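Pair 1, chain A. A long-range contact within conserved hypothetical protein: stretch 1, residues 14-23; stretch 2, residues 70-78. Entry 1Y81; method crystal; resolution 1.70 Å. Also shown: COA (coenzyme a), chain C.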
# COMPACT_ATOMS: atom_id res chain seq x y z
N PHE A 14 8.01 6.80 -8.87
CA PHE A 14 7.81 6.77 -7.39
C PHE A 14 9.12 6.97 -6.66
O PHE A 14 10.19 6.60 -7.16
CB PHE A 14 7.19 5.44 -6.93
CG PHE A 14 5.90 5.09 -7.61
CD1 PHE A 14 4.88 6.05 -7.76
CD2 PHE A 14 5.69 3.80 -8.08
CE1 PHE A 14 3.69 5.71 -8.37
CE2 PHE A 14 4.49 3.45 -8.70
CZ PHE A 14 3.49 4.41 -8.85
N ARG A 15 9.04 7.54 -5.45
CA ARG A 15 10.21 7.67 -4.58
C ARG A 15 9.92 7.07 -3.20
O ARG A 15 10.67 6.20 -2.71
N LYS A 16 8.84 7.54 -2.58
CA LYS A 16 8.43 7.14 -1.24
C LYS A 16 7.11 6.37 -1.32
O LYS A 16 6.08 6.91 -1.71
CB LYS A 16 8.28 8.38 -0.36
CG LYS A 16 8.23 8.10 1.13
CD LYS A 16 8.28 9.41 1.91
CE LYS A 16 8.24 9.18 3.41
NZ LYS A 16 8.40 10.44 4.21
N ILE A 17 7.16 5.10 -0.94
CA ILE A 17 6.06 4.17 -1.15
C ILE A 17 5.59 3.61 0.19
O ILE A 17 6.41 3.05 0.94
CB ILE A 17 6.52 2.98 -2.06
CG1 ILE A 17 6.97 3.49 -3.46
CG2 ILE A 17 5.43 1.87 -2.13
CD1 ILE A 17 7.57 2.43 -4.36
N ALA A 18 4.31 3.75 0.50
CA ALA A 18 3.72 3.03 1.66
C ALA A 18 3.18 1.66 1.22
O ALA A 18 2.63 1.54 0.12
CB ALA A 18 2.65 3.82 2.32
N LEU A 19 3.33 0.66 2.08
CA LEU A 19 2.94 -0.71 1.71
C LEU A 19 1.93 -1.28 2.71
O LEU A 19 2.31 -1.76 3.80
CB LEU A 19 4.19 -1.61 1.59
CG LEU A 19 3.92 -3.07 1.19
CD1 LEU A 19 3.19 -3.16 -0.20
CD2 LEU A 19 5.22 -3.90 1.21
N VAL A 20 0.66 -1.24 2.33
CA VAL A 20 -0.44 -1.69 3.17
C VAL A 20 -0.51 -3.23 3.04
O VAL A 20 -0.73 -3.74 1.95
CB VAL A 20 -1.80 -1.05 2.78
CG1 VAL A 20 -2.98 -1.72 3.54
CG2 VAL A 20 -1.79 0.49 3.03
N GLY A 21 -0.32 -3.93 4.16
CA GLY A 21 -0.20 -5.38 4.15
C GLY A 21 1.23 -5.88 4.17
O GLY A 21 1.47 -7.09 4.04
N ALA A 22 2.20 -4.97 4.35
CA ALA A 22 3.59 -5.37 4.58
C ALA A 22 3.61 -6.38 5.71
O ALA A 22 2.84 -6.26 6.63
CB ALA A 22 4.45 -4.16 4.96
N SER A 23 4.49 -7.38 5.62
CA SER A 23 4.49 -8.46 6.58
C SER A 23 5.91 -8.90 6.89
O SER A 23 6.82 -8.68 6.09
CB SER A 23 3.73 -9.66 6.01
OG SER A 23 3.76 -10.72 6.94
N VAL A 70 4.28 10.81 1.09
CA VAL A 70 4.25 9.48 0.46
C VAL A 70 3.70 9.62 -0.98
O VAL A 70 2.67 10.25 -1.20
CB VAL A 70 3.40 8.49 1.32
CG1 VAL A 70 2.98 7.26 0.53
CG2 VAL A 70 4.17 8.09 2.59
N ASP A 71 4.42 9.06 -1.96
CA ASP A 71 4.06 9.21 -3.38
C ASP A 71 2.90 8.31 -3.81
O ASP A 71 2.04 8.72 -4.59
CB ASP A 71 5.27 8.93 -4.28
CG ASP A 71 6.39 9.94 -4.09
OD1 ASP A 71 6.09 11.10 -3.73
OD2 ASP A 71 7.56 9.57 -4.31
N VAL A 72 2.90 7.08 -3.30
CA VAL A 72 1.92 6.08 -3.69
C VAL A 72 1.67 5.18 -2.48
O VAL A 72 2.56 4.96 -1.68
CB VAL A 72 2.42 5.23 -4.92
CG1 VAL A 72 3.69 4.46 -4.61
CG2 VAL A 72 1.34 4.29 -5.44
N ILE A 73 0.44 4.69 -2.35
CA ILE A 73 0.16 3.63 -1.37
C ILE A 73 -0.13 2.35 -2.14
O ILE A 73 -1.06 2.31 -2.95
CB ILE A 73 -1.01 4.01 -0.43
CG1 ILE A 73 -0.66 5.29 0.34
CG2 ILE A 73 -1.27 2.87 0.57
CD1 ILE A 73 -1.77 5.80 1.19
N VAL A 74 0.70 1.32 -1.89
CA VAL A 74 0.56 0.00 -2.53
C VAL A 74 -0.24 -0.95 -1.58
O VAL A 74 0.10 -1.08 -0.40
CB VAL A 74 1.96 -0.61 -2.95
CG1 VAL A 74 1.82 -2.07 -3.48
CG2 VAL A 74 2.67 0.27 -4.01
N PHE A 75 -1.30 -1.58 -2.11
CA PHE A 75 -2.17 -2.45 -1.31
C PHE A 75 -1.93 -3.92 -1.64
O PHE A 75 -2.03 -4.33 -2.81
CB PHE A 75 -3.65 -2.16 -1.59
CG PHE A 75 -4.13 -0.83 -1.07
CD1 PHE A 75 -5.05 -0.78 -0.02
CD2 PHE A 75 -3.67 0.37 -1.64
CE1 PHE A 75 -5.50 0.46 0.46
CE2 PHE A 75 -4.10 1.61 -1.15
CZ PHE A 75 -5.02 1.65 -0.12
N VAL A 76 -1.61 -4.70 -0.61
CA VAL A 76 -1.51 -6.15 -0.76
C VAL A 76 -2.34 -6.87 0.36
O VAL A 76 -1.88 -7.83 1.02
CB VAL A 76 -0.03 -6.60 -0.88
CG1 VAL A 76 0.70 -6.43 0.45
CG2 VAL A 76 0.09 -8.05 -1.40
N VAL A 77 -3.58 -6.39 0.55
CA VAL A 77 -4.53 -6.94 1.51
C VAL A 77 -5.82 -7.35 0.76
O VAL A 77 -6.05 -6.86 -0.35
CB VAL A 77 -4.91 -5.90 2.63
CG1 VAL A 77 -3.69 -5.57 3.47
CG2 VAL A 77 -5.50 -4.59 2.04
N PRO A 78 -6.64 -8.25 1.37
CA PRO A 78 -7.93 -8.63 0.73
C PRO A 78 -8.81 -7.40 0.47
O PRO A 78 -8.74 -6.42 1.22
CB PRO A 78 -8.57 -9.55 1.77
CG PRO A 78 -7.45 -10.07 2.59
CD PRO A 78 -6.44 -8.96 2.65
N1A COA C . -3.84 -2.68 7.42
C2A COA C . -2.61 -3.19 7.08
N3A COA C . -2.44 -4.54 6.94
C4A COA C . -3.48 -5.39 7.17
C5A COA C . -4.74 -4.91 7.52
C6A COA C . -4.92 -3.54 7.64
N6A COA C . -6.11 -3.05 7.98
N7A COA C . -5.57 -5.97 7.66
C8A COA C . -4.86 -7.10 7.40
N9A COA C . -3.57 -6.75 7.11
C1B COA C . -2.42 -7.63 6.80
C2B COA C . -2.64 -9.07 7.26
O2B COA C . -2.65 -9.24 8.70
C3B COA C . -1.48 -9.72 6.49
O3B COA C . -0.24 -9.59 7.16
P3B COA C . 0.26 -10.70 8.24
O7A COA C . 0.79 -10.03 9.47
O8A COA C . 1.32 -11.49 7.56
O9A COA C . -0.93 -11.49 8.68
C4B COA C . -1.37 -8.92 5.19
O4B COA C . -2.09 -7.69 5.43
C5B COA C . -1.94 -9.66 3.97
O5B COA C . -3.28 -10.00 4.25
P1A COA C . -3.80 -11.51 4.13
O1A COA C . -5.20 -11.62 4.68
O2A COA C . -2.79 -12.45 4.75
O3A COA C . -3.86 -11.65 2.52
P2A COA C . -2.93 -12.62 1.64
O4A COA C . -3.27 -14.06 1.93
O5A COA C . -1.47 -12.37 1.73
O6A COA C . -3.39 -12.24 0.15
CBP COA C . -4.06 -10.77 -1.63
CCP COA C . -3.17 -10.94 -0.38
CDP COA C . -3.82 -9.35 -2.16
CEP COA C . -5.53 -10.88 -1.24
CAP COA C . -3.74 -11.85 -2.69
OAP COA C . -4.63 -11.75 -3.79
C9P COA C . -2.32 -11.60 -3.13
O9P COA C . -1.29 -12.28 -2.48
N8P COA C . -2.15 -10.69 -4.09
C7P COA C . -0.86 -10.22 -4.59
C6P COA C . -0.22 -11.13 -5.57
C5P COA C . 1.04 -10.46 -6.05
O5P COA C . 1.54 -9.46 -5.49
N4P COA C . 1.53 -11.08 -7.09
C3P COA C . 2.71 -10.73 -7.82
C2P COA C . 2.38 -10.56 -9.30
S1P COA C . 1.25 -9.15 -9.55

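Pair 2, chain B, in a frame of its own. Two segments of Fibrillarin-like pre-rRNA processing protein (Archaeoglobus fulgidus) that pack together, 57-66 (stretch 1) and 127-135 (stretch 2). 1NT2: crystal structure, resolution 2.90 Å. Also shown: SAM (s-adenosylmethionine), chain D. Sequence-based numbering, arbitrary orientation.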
# COMPACT_ATOMS: atom_id res chain seq x y z
N GLY B 57 -23.69 18.32 -55.21
CA GLY B 57 -22.67 19.05 -54.47
C GLY B 57 -23.23 19.88 -53.33
O GLY B 57 -22.54 20.12 -52.35
N ASP B 58 -24.49 20.31 -53.47
CA ASP B 58 -25.17 21.13 -52.46
C ASP B 58 -25.60 20.25 -51.28
O ASP B 58 -26.79 20.15 -50.99
CB ASP B 58 -26.44 21.82 -53.03
CG ASP B 58 -26.29 22.29 -54.49
OD1 ASP B 58 -26.68 21.55 -55.42
OD2 ASP B 58 -25.79 23.42 -54.71
N GLU B 59 -24.65 19.62 -50.60
CA GLU B 59 -24.98 18.75 -49.48
C GLU B 59 -24.42 19.23 -48.13
O GLU B 59 -23.37 19.88 -48.07
CB GLU B 59 -24.49 17.34 -49.76
CG GLU B 59 -25.52 16.25 -49.52
CD GLU B 59 -26.16 15.76 -50.81
OE1 GLU B 59 -25.67 16.13 -51.89
OE2 GLU B 59 -27.14 14.99 -50.75
N ARG B 60 -25.14 18.91 -47.05
CA ARG B 60 -24.73 19.27 -45.69
C ARG B 60 -24.24 18.02 -44.99
O ARG B 60 -25.05 17.20 -44.52
CB ARG B 60 -25.91 19.85 -44.89
CG ARG B 60 -25.94 21.37 -44.83
CD ARG B 60 -26.10 21.97 -46.21
NE ARG B 60 -25.59 23.34 -46.30
CZ ARG B 60 -25.29 23.94 -47.45
NH1 ARG B 60 -25.46 23.28 -48.59
NH2 ARG B 60 -24.81 25.18 -47.46
N VAL B 61 -22.92 17.88 -44.89
CA VAL B 61 -22.32 16.70 -44.27
C VAL B 61 -21.77 16.81 -42.85
O VAL B 61 -21.09 17.77 -42.47
CB VAL B 61 -21.18 16.17 -45.15
CG1 VAL B 61 -20.81 14.77 -44.72
CG2 VAL B 61 -21.61 16.19 -46.60
N LEU B 62 -22.09 15.78 -42.07
CA LEU B 62 -21.63 15.65 -40.69
C LEU B 62 -20.74 14.42 -40.69
O LEU B 62 -21.23 13.30 -40.88
CB LEU B 62 -22.79 15.42 -39.73
CG LEU B 62 -22.35 15.14 -38.28
CD1 LEU B 62 -21.74 16.40 -37.71
CD2 LEU B 62 -23.52 14.65 -37.44
N TYR B 63 -19.45 14.64 -40.48
CA TYR B 63 -18.47 13.56 -40.47
C TYR B 63 -18.03 13.28 -39.02
O TYR B 63 -17.49 14.16 -38.35
CB TYR B 63 -17.27 13.96 -41.35
CG TYR B 63 -16.27 12.86 -41.66
CD1 TYR B 63 -15.53 12.25 -40.64
CD2 TYR B 63 -16.02 12.46 -42.97
CE1 TYR B 63 -14.56 11.29 -40.92
CE2 TYR B 63 -15.04 11.50 -43.26
CZ TYR B 63 -14.32 10.92 -42.23
OH TYR B 63 -13.36 9.96 -42.47
N LEU B 64 -18.31 12.08 -38.54
CA LEU B 64 -17.91 11.71 -37.19
C LEU B 64 -16.66 10.82 -37.19
O LEU B 64 -16.75 9.59 -37.30
CB LEU B 64 -19.06 10.99 -36.50
CG LEU B 64 -20.34 11.80 -36.34
CD1 LEU B 64 -21.41 10.90 -35.74
CD2 LEU B 64 -20.09 12.99 -35.45
N GLY B 65 -15.49 11.46 -37.07
CA GLY B 65 -14.22 10.75 -37.07
C GLY B 65 -13.25 11.29 -38.11
O GLY B 65 -12.45 10.54 -38.69
N ALA B 66 -13.31 12.60 -38.36
CA ALA B 66 -12.45 13.24 -39.34
C ALA B 66 -11.06 12.66 -39.36
O ALA B 66 -10.49 12.45 -40.43
CB ALA B 66 -12.35 14.73 -39.07
N VAL B 127 -28.38 17.99 -41.10
CA VAL B 127 -27.52 17.43 -42.15
C VAL B 127 -28.24 16.41 -43.03
O VAL B 127 -29.20 15.74 -42.58
CB VAL B 127 -26.27 16.78 -41.52
CG1 VAL B 127 -25.46 17.82 -40.77
CG2 VAL B 127 -26.67 15.66 -40.55
N ASP B 128 -27.77 16.29 -44.27
CA ASP B 128 -28.33 15.38 -45.27
C ASP B 128 -27.74 13.97 -45.18
O ASP B 128 -28.29 13.01 -45.74
CB ASP B 128 -28.05 15.92 -46.67
CG ASP B 128 -28.54 17.34 -46.85
OD1 ASP B 128 -29.72 17.59 -46.55
OD2 ASP B 128 -27.74 18.19 -47.31
N LEU B 129 -26.62 13.86 -44.48
CA LEU B 129 -25.93 12.59 -44.30
C LEU B 129 -24.87 12.64 -43.20
O LEU B 129 -24.10 13.61 -43.10
CB LEU B 129 -25.30 12.14 -45.62
CG LEU B 129 -23.97 11.39 -45.56
CD1 LEU B 129 -23.99 10.21 -46.51
CD2 LEU B 129 -22.85 12.36 -45.89
N ILE B 130 -24.84 11.58 -42.39
CA ILE B 130 -23.88 11.47 -41.30
C ILE B 130 -22.92 10.34 -41.64
O ILE B 130 -23.33 9.18 -41.65
CB ILE B 130 -24.53 11.08 -39.98
CG1 ILE B 130 -25.81 11.87 -39.74
CG2 ILE B 130 -23.56 11.34 -38.84
CD1 ILE B 130 -26.57 11.43 -38.50
N TYR B 131 -21.67 10.69 -41.92
CA TYR B 131 -20.65 9.68 -42.24
C TYR B 131 -19.89 9.40 -40.95
O TYR B 131 -19.35 10.32 -40.33
CB TYR B 131 -19.68 10.18 -43.31
CG TYR B 131 -18.62 9.17 -43.69
CD1 TYR B 131 -18.97 7.92 -44.22
CD2 TYR B 131 -17.27 9.42 -43.46
CE1 TYR B 131 -17.99 6.96 -44.51
CE2 TYR B 131 -16.28 8.47 -43.75
CZ TYR B 131 -16.65 7.24 -44.27
OH TYR B 131 -15.69 6.29 -44.52
N GLN B 132 -19.86 8.14 -40.53
CA GLN B 132 -19.14 7.80 -39.32
C GLN B 132 -18.11 6.70 -39.55
O GLN B 132 -18.38 5.67 -40.18
CB GLN B 132 -20.10 7.36 -38.20
CG GLN B 132 -19.51 7.56 -36.81
CD GLN B 132 -20.33 6.90 -35.72
OE1 GLN B 132 -20.31 5.67 -35.57
NE2 GLN B 132 -21.07 7.70 -34.96
N ASP B 133 -16.92 6.95 -39.02
CA ASP B 133 -15.78 6.06 -39.13
C ASP B 133 -15.10 6.09 -37.77
O ASP B 133 -13.91 6.37 -37.67
CB ASP B 133 -14.82 6.58 -40.19
CG ASP B 133 -13.79 5.56 -40.61
OD1 ASP B 133 -13.35 4.78 -39.74
OD2 ASP B 133 -13.42 5.56 -41.80
N ILE B 134 -15.89 5.86 -36.72
CA ILE B 134 -15.38 5.83 -35.35
C ILE B 134 -15.26 4.38 -34.94
O ILE B 134 -16.18 3.58 -35.17
CB ILE B 134 -16.33 6.52 -34.35
CG1 ILE B 134 -16.27 8.04 -34.50
CG2 ILE B 134 -15.95 6.16 -32.94
CD1 ILE B 134 -17.20 8.76 -33.55
N ALA B 135 -14.14 4.04 -34.33
CA ALA B 135 -13.89 2.68 -33.89
C ALA B 135 -13.92 2.60 -32.36
O ALA B 135 -12.89 2.79 -31.70
CB ALA B 135 -12.55 2.22 -34.42
N SAM D . -10.59 7.34 -42.04
CA SAM D . -9.64 7.89 -41.04
C SAM D . -8.34 8.32 -41.72
O SAM D . -8.25 8.17 -42.94
OXT SAM D . -7.44 8.81 -40.96
CB SAM D . -9.37 6.83 -39.93
CG SAM D . -10.31 7.08 -38.76
SD SAM D . -10.23 6.01 -37.25
CE SAM D . -10.81 4.37 -37.68
C5' SAM D . -11.44 6.62 -36.15
C4' SAM D . -11.24 8.03 -35.64
O4' SAM D . -12.35 8.30 -34.78
C3' SAM D . -10.01 8.21 -34.75
O3' SAM D . -9.16 9.10 -35.51
C2' SAM D . -10.47 8.93 -33.49
O2' SAM D . -9.75 10.02 -32.95
C1' SAM D . -11.96 9.19 -33.78
N9 SAM D . -12.83 8.99 -32.63
C8 SAM D . -13.08 7.84 -31.93
N7 SAM D . -13.93 7.99 -30.96
C5 SAM D . -14.28 9.33 -31.02
C6 SAM D . -15.17 10.14 -30.26
N6 SAM D . -15.89 9.64 -29.23
N1 SAM D . -15.29 11.48 -30.57
C2 SAM D . -14.56 11.97 -31.61
N3 SAM D . -13.70 11.30 -32.40
C4 SAM D . -13.60 9.96 -32.05

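In both pairs two short strands lie side by side in parallel register, and 14 central residues superpose with an RMSD of 0.6 Å over N, CA and C. The strand axes approach to 4.7 Å in each, with N-to-C directions 28° apart in pair 1 and 19° apart in pair 2. Four bridges define the common register: Ile A17, Ala A18, Leu A19 and Val A20 face Val A72, Ile A73, Val A74 and Phe A75, while Val B61, Leu B62, Tyr B63 and Leu B64 face Leu B129, Ile B130, Tyr B131 and Gln B132.

The same hydrogen-bond ladder is present in both pairs. In pair 1, Ala A18 and Val A20 each use both N and O: Ala A18 N donates to Val A72 O (3.0 Å) and Ala A18 O accepts from Val A74 N (2.8 Å), then Val A20 N donates to Val A74 O (2.8 Å) and Val A20 O accepts from Val A76 N (2.9 Å). Leu B62 and Leu B64 take the same roles, ending with Asp B133 N to Leu B64 O at 3.2 Å.

At the start of the ladder an aspartate occupies the same place in both pairs. Asp A71 N donates to Lys A16 O (2.7 Å), and its carboxylate turns back to the same stretch, where Asp A71 OD2 accepts from Lys A16 N (3.0 Å), at the start of the strand, and from Arg A15 N (2.8 Å), just before it. Asp B128 repeats the clasp on Arg B60, with Asp B128 N to Arg B60 O at 2.9 Å and Arg B60 N to Asp B128 OD2 at 2.7 Å. The side-chain centres of the two aspartates fall within 0.4 Å.

On the face carrying Ile A17 and Leu A19, the two pairs use different side chains. Pair 1 fills it with branched aliphatic groups: Ile A17 CG1 meets Val A72 CG1 at 3.6 Å and Leu A19 CD1 meets Val A74 CG1 at 3.7 Å. The matching positions of Leu A19 and Val A74 are both tyrosines in pair 2. The edge of Tyr B131 points to the face of Tyr B63, with centroids 4.8 Å apart and planes at 67°, and Tyr B63 CE2 comes within 3.1 Å of Tyr B131 CD2.

On the other face, the small Ala A18 touches Ile A73 (CB to CG1, 4.1 Å), whereas the larger Leu B62 reaches Ile B130 more closely (CD2 to CG2, 3.6 Å). Val A20 packs CG2 against Ile A73 CG2 at 3.5 Å and CG1 near Phe A75 CD1 at 4.2 Å; its counterpart Leu B64 places CD1 3.8 Å from Ile B130 CG2 and 3.3 Å from Gln B132 NE2.

Each first strand is followed directly by a glycine with positive phi, Gly A21 and Gly B65. An ideal CB on Gly A21 would clash with Val A76 O and Val A77 CG1, and one on Gly B65 with Asp B133 O. The cofactors lie beside these glycines: Gly A21 CA is 3.2 Å from O4B of coenzyme A, and Gly B65 CA is 3.8 Å from O4' of S-adenosylmethionine.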